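Side-chain contacts in type IV pilus secretin PilQ family protein (Vibrio cholerae, PDB 6W6M), which probably forms the outer-membrane channel through which the type IV competence pilus passes during natural transformation: residues A[260-264]-A[265-269]; A[396-399]-A[400-403]. All coordinates share one frame; numbering follows the deposited sequence.

Overall arrangement
Both contacts are local, each made by one continuous run of chain where a regular element starts or ends, and they sit on opposite sides of the chain's centre, their own centres about 103 Å apart. Interaction 1 is partly buried: the loop after strand 253-258 turns into helix 264-271, with main-chain bonds, one apolar contact and a lysine-aspartate pair beyond salt-bridge distance. Interaction 2 lies at the surface, where strand 390-397 turns back into strand 404-429, and one straight main-chain bond closes a loop with two glycines. They share no secondary-structure element, yet each touches a second subunit of the fourteen-chain assembly.

Interaction 1. Residues A[260-264]-A[265-269]; sequences NFAKA and SDIAA
Lys263, at the N-cap position, and Ala264 offer their carbonyl oxygens to backbone N-H groups four residues on, in the first turn of helix 264-271: Ala268 N donates to Ala264 O at 2.9 Å, with an N-H...O angle of 160°, while the bond from Ile267 N to Lys263 O is weak at 3.4 Å.

Lys263 and Asp266 run side by side and point the same way. Asp266 OD2 lies along the aliphatic part of the lysine, 3.7 Å from Lys263 CB and also near CG and CD. The lysine chain is extended as far as CE, then bent at its last torsion (chi4 68°), leaving NZ 4.3 Å from OD2, beyond a salt bridge; the opposite charges probably still attract at this range.

The apolar contact is made by Ile267, whose CD1 comes within 4.2 Å of Ala262 CB. With CG1 anti to its carbonyl carbon (chi1 -76°), this branch passes over Lys263 O, and Leu295 of strand 294-299 packs against the same isoleucine. Asn293 makes weak hydrogen bonds to Ala262 O and Ala264 N, tying the loop to the start of the helix, and Lys263 packs on Gln509 of a second subunit. These features are those of a helix N-terminus, here at a strand-to-helix connection within the short secretion-system domain of a secretin.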
ATOM      1  N   ASN A 260      -4.401 -40.192 -38.757  1.00 97.44           N
ATOM      2  CA  ASN A 260      -3.249 -41.004 -38.403  1.00 97.44           C
ATOM      3  C   ASN A 260      -1.982 -40.285 -38.834  1.00 97.44           C
ATOM      4  O   ASN A 260      -1.980 -39.550 -39.823  1.00 97.44           O
ATOM      5  CB  ASN A 260      -3.303 -42.389 -39.045  1.00 97.44           C
ATOM      6  CG  ASN A 260      -4.144 -42.422 -40.306  1.00 97.44           C
ATOM      7  OD1 ASN A 260      -3.690 -42.034 -41.382  1.00 97.44           O
ATOM      8  ND2 ASN A 260      -5.371 -42.907 -40.182  1.00 97.44           N
ATOM      9  N   PHE A 261      -0.908 -40.501 -38.078  1.00 94.28           N
ATOM     10  CA  PHE A 261       0.432 -39.944 -38.237  1.00 94.28           C
ATOM     11  C   PHE A 261       0.551 -38.509 -37.744  1.00 94.28           C
ATOM     12  O   PHE A 261       1.660 -37.992 -37.698  1.00 94.28           O
ATOM     13  CB  PHE A 261       0.951 -39.995 -39.686  1.00 94.28           C
ATOM     14  CG  PHE A 261       1.216 -41.371 -40.181  1.00 94.28           C
ATOM     15  CD1 PHE A 261       2.160 -42.167 -39.570  1.00 94.28           C
ATOM     16  CD2 PHE A 261       0.537 -41.868 -41.271  1.00 94.28           C
ATOM     17  CE1 PHE A 261       2.408 -43.433 -40.029  1.00 94.28           C
ATOM     18  CE2 PHE A 261       0.783 -43.131 -41.730  1.00 94.28           C
ATOM     19  CZ  PHE A 261       1.719 -43.915 -41.110  1.00 94.28           C
ATOM     20  N   ALA A 262      -0.533 -37.852 -37.354  1.00 92.86           N
ATOM     21  CA  ALA A 262      -0.446 -36.492 -36.853  1.00 92.86           C
ATOM     22  C   ALA A 262      -1.411 -36.347 -35.692  1.00 92.86           C
ATOM     23  O   ALA A 262      -2.355 -37.123 -35.555  1.00 92.86           O
ATOM     24  CB  ALA A 262      -0.756 -35.470 -37.948  1.00 92.86           C
ATOM     25  N   LYS A 263      -1.151 -35.365 -34.838  1.00 93.08           N
ATOM     26  CA  LYS A 263      -2.051 -35.096 -33.728  1.00 93.08           C
ATOM     27  C   LYS A 263      -3.278 -34.344 -34.218  1.00 93.08           C
ATOM     28  O   LYS A 263      -3.170 -33.396 -34.993  1.00 93.08           O
ATOM     29  CB  LYS A 263      -1.351 -34.277 -32.649  1.00 93.08           C
ATOM     30  CG  LYS A 263      -0.117 -34.898 -32.070  1.00 93.08           C
ATOM     31  CD  LYS A 263       0.294 -34.150 -30.820  1.00 93.08           C
ATOM     32  CE  LYS A 263       1.661 -34.582 -30.340  1.00 93.08           C
ATOM     33  NZ  LYS A 263       2.724 -34.156 -31.278  1.00 93.08           N
ATOM     34  N   ALA A 264      -4.449 -34.762 -33.744  1.00 95.50           N
ATOM     35  CA  ALA A 264      -5.683 -34.124 -34.180  1.00 95.50           C
ATOM     36  C   ALA A 264      -5.837 -32.725 -33.604  1.00 95.50           C
ATOM     37  O   ALA A 264      -6.516 -31.889 -34.202  1.00 95.50           O
ATOM     38  CB  ALA A 264      -6.882 -34.984 -33.801  1.00 95.50           C
ATOM     39  N   SER A 265      -5.227 -32.446 -32.456  1.00 98.12           N
ATOM     40  CA  SER A 265      -5.353 -31.119 -31.865  1.00 98.12           C
ATOM     41  C   SER A 265      -4.642 -30.066 -32.705  1.00 98.12           C
ATOM     42  O   SER A 265      -5.169 -28.967 -32.913  1.00 98.12           O
ATOM     43  CB  SER A 265      -4.817 -31.131 -30.436  1.00 98.12           C
ATOM     44  OG  SER A 265      -3.511 -31.667 -30.386  1.00 98.12           O
ATOM     45  N   ASP A 266      -3.453 -30.389 -33.211  1.00100.30           N
ATOM     46  CA  ASP A 266      -2.747 -29.463 -34.088  1.00100.30           C
ATOM     47  C   ASP A 266      -3.539 -29.188 -35.360  1.00100.30           C
ATOM     48  O   ASP A 266      -3.635 -28.039 -35.808  1.00100.30           O
ATOM     49  CB  ASP A 266      -1.369 -30.023 -34.427  1.00100.30           C
ATOM     50  CG  ASP A 266      -0.508 -30.234 -33.200  1.00100.30           C
ATOM     51  OD1 ASP A 266      -0.757 -29.567 -32.177  1.00100.30           O
ATOM     52  OD2 ASP A 266       0.424 -31.063 -33.254  1.00100.30           O
ATOM     53  N   ILE A 267      -4.121 -30.232 -35.950  1.00101.09           N
ATOM     54  CA  ILE A 267      -4.877 -30.063 -37.185  1.00101.09           C
ATOM     55  C   ILE A 267      -6.148 -29.262 -36.939  1.00101.09           C
ATOM     56  O   ILE A 267      -6.526 -28.413 -37.752  1.00101.09           O
ATOM     57  CB  ILE A 267      -5.166 -31.436 -37.811  1.00101.09           C
ATOM     58  CG1 ILE A 267      -3.903 -31.962 -38.482  1.00101.09           C
ATOM     59  CG2 ILE A 267      -6.297 -31.344 -38.802  1.00101.09           C
ATOM     60  CD1 ILE A 267      -4.101 -33.227 -39.239  1.00101.09           C
ATOM     61  N   ALA A 268      -6.819 -29.498 -35.814  1.00101.85           N
ATOM     62  CA  ALA A 268      -7.990 -28.695 -35.492  1.00101.85           C
ATOM     63  C   ALA A 268      -7.622 -27.245 -35.227  1.00101.85           C
ATOM     64  O   ALA A 268      -8.442 -26.350 -35.445  1.00101.85           O
ATOM     65  CB  ALA A 268      -8.718 -29.279 -34.288  1.00101.85           C
ATOM     66  N   ALA A 269      -6.410 -26.987 -34.739  1.00104.77           N
ATOM     67  CA  ALA A 269      -6.004 -25.603 -34.519  1.00104.77           C
ATOM     68  C   ALA A 269      -5.612 -24.929 -35.826  1.00104.77           C
ATOM     69  O   ALA A 269      -5.694 -23.703 -35.948  1.00104.77           O
ATOM     70  CB  ALA A 269      -4.857 -25.538 -33.517  1.00104.77           C
TER

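Interaction 2. Residues A[396-399]-A[400-403]; sequences VAKL and GSGT
Lys398 and Thr403 face each other across the mouth of the turn, and hydrogen bonding between them is confined to the main chain. Lys398 N donates to Thr403 O at 3.1 Å with an N-H...O angle of 173°, a nearly straight bond. Just before this closing pair, Val396 exchanges backbone hydrogen bonds with Leu405, so the turn continues the antiparallel pairing of strands 390-397 and 404-429.

Van der Waals contact is carried by the root of the lysine chain. Lys398 CB stands 3.9 Å from Ser401 OG and equally near Thr403 O, and CG comes 4.4 Å from Thr403 CB. Placed beside its own backbone N, CG stays close to the threonine carbonyl, and a bend at chi2 (-82°) leads the end of the chain away from the turn. The CB of Leu399 points away from 400-403.

Backbone conformation matters too. Leu399 takes a positive phi, and Gly402 another (102°), the latter in a region that glycine enters readily. Nearby, Val396 packs on His351 of a second subunit. The chemistry is thus consistent with a largely solvent-facing beta-hairpin connection, shaped mainly by backbone conformation and one main-chain bond, with only slight help from side-chain packing.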
ATOM      1  N   VAL A 396      83.110 -22.158   2.526  1.00 95.41           N
ATOM      2  CA  VAL A 396      84.498 -22.114   2.972  1.00 95.41           C
ATOM      3  C   VAL A 396      84.534 -21.312   4.262  1.00 95.41           C
ATOM      4  O   VAL A 396      84.356 -20.090   4.238  1.00 95.41           O
ATOM      5  CB  VAL A 396      85.432 -21.489   1.928  1.00 95.41           C
ATOM      6  CG1 VAL A 396      86.769 -21.195   2.551  1.00 95.41           C
ATOM      7  CG2 VAL A 396      85.611 -22.416   0.757  1.00 95.41           C
ATOM      8  N   ALA A 397      84.747 -21.991   5.383  1.00101.34           N
ATOM      9  CA  ALA A 397      84.716 -21.349   6.689  1.00101.34           C
ATOM     10  C   ALA A 397      86.010 -21.644   7.421  1.00101.34           C
ATOM     11  O   ALA A 397      86.311 -22.808   7.690  1.00101.34           O
ATOM     12  CB  ALA A 397      83.527 -21.836   7.521  1.00101.34           C
ATOM     13  N   LYS A 398      86.764 -20.599   7.752  1.00105.53           N
ATOM     14  CA  LYS A 398      87.996 -20.739   8.516  1.00105.53           C
ATOM     15  C   LYS A 398      87.775 -20.565  10.009  1.00105.53           C
ATOM     16  O   LYS A 398      88.110 -21.459  10.789  1.00105.53           O
ATOM     17  CB  LYS A 398      89.046 -19.727   8.042  1.00105.53           C
ATOM     18  CG  LYS A 398      89.313 -19.734   6.555  1.00105.53           C
ATOM     19  CD  LYS A 398      90.273 -20.822   6.143  1.00105.53           C
ATOM     20  CE  LYS A 398      90.639 -20.668   4.671  1.00105.53           C
ATOM     21  NZ  LYS A 398      91.430 -21.816   4.150  1.00105.53           N
ATOM     22  N   LEU A 399      87.231 -19.423  10.424  1.00108.70           N
ATOM     23  CA  LEU A 399      86.960 -19.050  11.808  1.00108.70           C
ATOM     24  C   LEU A 399      88.237 -18.842  12.612  1.00108.70           C
ATOM     25  O   LEU A 399      88.162 -18.442  13.778  1.00108.70           O
ATOM     26  CB  LEU A 399      86.061 -20.068  12.526  1.00108.70           C
ATOM     27  CG  LEU A 399      84.632 -20.206  11.991  1.00108.70           C
ATOM     28  CD1 LEU A 399      83.898 -21.341  12.685  1.00108.70           C
ATOM     29  CD2 LEU A 399      83.862 -18.902  12.151  1.00108.70           C
ATOM     30  N   GLY A 400      89.406 -19.095  12.030  1.00110.01           N
ATOM     31  CA  GLY A 400      90.667 -18.765  12.656  1.00110.01           C
ATOM     32  C   GLY A 400      91.098 -17.381  12.233  1.00110.01           C
ATOM     33  O   GLY A 400      91.394 -16.532  13.076  1.00110.01           O
ATOM     34  N   SER A 401      91.127 -17.141  10.920  1.00109.19           N
ATOM     35  CA  SER A 401      91.302 -15.789  10.407  1.00109.19           C
ATOM     36  C   SER A 401      89.983 -15.039  10.277  1.00109.19           C
ATOM     37  O   SER A 401      89.993 -13.837   9.998  1.00109.19           O
ATOM     38  CB  SER A 401      92.013 -15.817   9.053  1.00109.19           C
ATOM     39  OG  SER A 401      91.235 -16.482   8.078  1.00109.19           O
ATOM     40  N   GLY A 402      88.856 -15.723  10.454  1.00107.08           N
ATOM     41  CA  GLY A 402      87.539 -15.112  10.431  1.00107.08           C
ATOM     42  C   GLY A 402      86.770 -15.312   9.142  1.00107.08           C
ATOM     43  O   GLY A 402      85.533 -15.323   9.173  1.00107.08           O
ATOM     44  N   THR A 403      87.457 -15.493   8.017  1.00102.12           N
ATOM     45  CA  THR A 403      86.809 -15.504   6.714  1.00102.12           C
ATOM     46  C   THR A 403      85.735 -16.583   6.627  1.00102.12           C
ATOM     47  O   THR A 403      85.900 -17.697   7.123  1.00102.12           O
ATOM     48  CB  THR A 403      87.853 -15.717   5.622  1.00102.12           C
ATOM     49  OG1 THR A 403      88.795 -14.638   5.657  1.00102.12           O
ATOM     50  CG2 THR A 403      87.205 -15.777   4.249  1.00102.12           C
TER